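Gamma-resorcylate decarboxylase (Polaromonas, PDB 4QRO) probably catalyses the metal-dependent, non-oxidative decarboxylation of gamma-resorcylate to resorcinol, and binds manganese and the inhibitor 2-nitroresorcinol. Local coordinates at residues L57-P62 / F98-M103. Numbering follows the deposited sequence.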
loop_
_atom_site.group_PDB
_atom_site.type_symbol
_atom_site.label_atom_id
_atom_site.label_comp_id
_atom_site.label_asym_id
_atom_site.label_seq_id
_atom_site.Cartn_x
_atom_site.Cartn_y
_atom_site.Cartn_z
ATOM N N LEU A 57 -8.790 -25.287 -0.182
ATOM C CA LEU A 57 -7.491 -25.456 0.441
ATOM C C LEU A 57 -6.371 -25.081 -0.514
ATOM O O LEU A 57 -6.483 -25.276 -1.717
ATOM C CB LEU A 57 -7.322 -26.918 0.891
ATOM C CG LEU A 57 -8.257 -27.459 1.977
ATOM C CD1 LEU A 57 -8.020 -28.952 2.139
ATOM C CD2 LEU A 57 -8.065 -26.725 3.301
ATOM N N SER A 58 -5.287 -24.538 0.028
ATOM C CA SER A 58 -4.095 -24.239 -0.776
ATOM C C SER A 58 -2.816 -24.492 0.003
ATOM O O SER A 58 -2.742 -24.265 1.219
ATOM C CB SER A 58 -4.096 -22.757 -1.259
ATOM O OG SER A 58 -4.066 -21.860 -0.144
ATOM N N LEU A 59 -1.788 -24.875 -0.745
ATOM C CA LEU A 59 -0.452 -25.085 -0.234
ATOM C C LEU A 59 0.103 -23.771 0.323
ATOM O O LEU A 59 -0.311 -22.672 -0.072
ATOM C CB LEU A 59 0.433 -25.607 -1.382
ATOM C CG LEU A 59 1.818 -26.206 -1.125
ATOM C CD1 LEU A 59 1.683 -27.415 -0.232
ATOM C CD2 LEU A 59 2.488 -26.578 -2.438
ATOM N N ASN A 60 1.027 -23.901 1.260
ATOM C CA ASN A 60 1.618 -22.760 1.949
ATOM C C ASN A 60 2.634 -22.010 1.055
ATOM O O ASN A 60 2.792 -22.349 -0.113
ATOM C CB ASN A 60 2.212 -23.191 3.295
ATOM C CG ASN A 60 3.384 -24.124 3.159
ATOM O OD1 ASN A 60 3.395 -25.021 2.307
ATOM N ND2 ASN A 60 4.357 -23.966 4.055
ATOM N N ALA A 61 3.249 -20.957 1.587
ATOM C CA ALA A 61 4.019 -19.999 0.769
ATOM C C ALA A 61 5.475 -19.965 1.225
ATOM O O ALA A 61 5.747 -20.230 2.391
ATOM C CB ALA A 61 3.412 -18.616 0.896
ATOM N N PRO A 62 6.423 -19.664 0.312
ATOM C CA PRO A 62 6.258 -19.509 -1.149
ATOM C C PRO A 62 6.122 -20.847 -1.866
ATOM O O PRO A 62 5.681 -20.900 -3.029
ATOM C CB PRO A 62 7.533 -18.780 -1.580
ATOM C CG PRO A 62 8.515 -18.944 -0.470
ATOM C CD PRO A 62 7.793 -19.364 0.766
ATOM N N PHE A 98 -7.411 -25.628 -4.526
ATOM C CA PHE A 98 -6.701 -24.789 -5.499
ATOM C C PHE A 98 -5.374 -25.488 -5.907
ATOM O O PHE A 98 -4.667 -26.069 -5.070
ATOM C CB PHE A 98 -6.299 -23.425 -4.920
ATOM C CG PHE A 98 -7.430 -22.415 -4.787
ATOM C CD1 PHE A 98 -8.366 -22.227 -5.787
ATOM C CD2 PHE A 98 -7.491 -21.596 -3.666
ATOM C CE1 PHE A 98 -9.373 -21.282 -5.650
ATOM C CE2 PHE A 98 -8.489 -20.646 -3.522
ATOM C CZ PHE A 98 -9.433 -20.491 -4.520
ATOM N N ALA A 99 -5.043 -25.379 -7.184
ATOM C CA ALA A 99 -3.805 -25.876 -7.742
ATOM C C ALA A 99 -2.596 -25.081 -7.300
ATOM O O ALA A 99 -2.608 -23.838 -7.354
ATOM C CB ALA A 99 -3.891 -25.818 -9.267
ATOM N N ALA A 100 -1.548 -25.808 -6.916
ATOM C CA ALA A 100 -0.183 -25.308 -6.933
ATOM C C ALA A 100 0.393 -25.441 -8.353
ATOM O O ALA A 100 0.230 -26.482 -9.028
ATOM C CB ALA A 100 0.659 -26.085 -5.916
ATOM N N LEU A 101 1.050 -24.390 -8.833
ATOM C CA LEU A 101 1.536 -24.364 -10.214
ATOM C C LEU A 101 3.012 -23.976 -10.363
ATOM O O LEU A 101 3.506 -23.060 -9.685
ATOM C CB LEU A 101 0.713 -23.416 -11.078
ATOM C CG LEU A 101 -0.774 -23.663 -11.196
ATOM C CD1 LEU A 101 -1.385 -22.474 -11.928
ATOM C CD2 LEU A 101 -1.066 -24.990 -11.912
ATOM N N PRO A 102 3.724 -24.669 -11.268
ATOM C CA PRO A 102 5.113 -24.354 -11.503
ATOM C C PRO A 102 5.203 -23.236 -12.516
ATOM O O PRO A 102 5.447 -23.482 -13.691
ATOM C CB PRO A 102 5.670 -25.678 -12.064
ATOM C CG PRO A 102 4.519 -26.263 -12.814
ATOM C CD PRO A 102 3.311 -25.897 -11.993
ATOM N N MET A 103 4.994 -22.003 -12.048
ATOM C CA MET A 103 4.903 -20.848 -12.931
ATOM C C MET A 103 6.255 -20.473 -13.546
ATOM O O MET A 103 6.332 -19.634 -14.444
ATOM C CB MET A 103 4.301 -19.671 -12.178
ATOM C CG MET A 103 2.875 -19.925 -11.717
ATOM S SD MET A 103 1.637 -19.989 -13.012
ATOM C CE MET A 103 1.767 -18.346 -13.731
HETATM O O HOH W 1 -2.410 -25.830 -3.473
#
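Phe98 N donates to Leu57 O at 3.0 Å, and with an N-H...O angle of 174° this is a straight backbone bond of the kind that joins parallel strands. One step further on, the direct bond gives way to a bridge: a water accepts from Leu59 N (3.0 Å) and donates to Phe98 O (2.8 Å). The water stands where the next bond of a parallel pairing, Leu59 N to Phe98 O, would be, and the chains begin to part here, a divergence measured by the CA separations, 5.4 Å for Ser58 to Phe98 but 6.7 Å for Leu59 to Ala100. Side-chain touches are few. Leu59 has CG anti to its own N (chi1 -167°), and its CD2 reaches the methyl CB of Ala100 at 4.0 Å, a single apolar touch beyond the water. On the other side of the bridge, Ser58 CB lies near the plane of the Phe98 ring and meets its edge at CD2, 4.3 Å away. In the second shell, Asn81 ND2 holds Ala100 O, while Thr16 and Ser20 bind the side-chain amide of Asn60. The side chain of Ser58 lies about 7 Å from the manganese and packs on the metal ligand His10, placing this junction close to the metal site of the amidohydrolase barrel. Strand 52-59 runs between the parallel strands 4-11 and 95-97, Leu57 also bonding the backbone of Arg96, and 98-103 leaves the end of 95-97 toward helix 106-118; helix 70-90 packs on Leu57 and Leu59, and strand 125-128 meets Ser58 and Phe98 through Leu126.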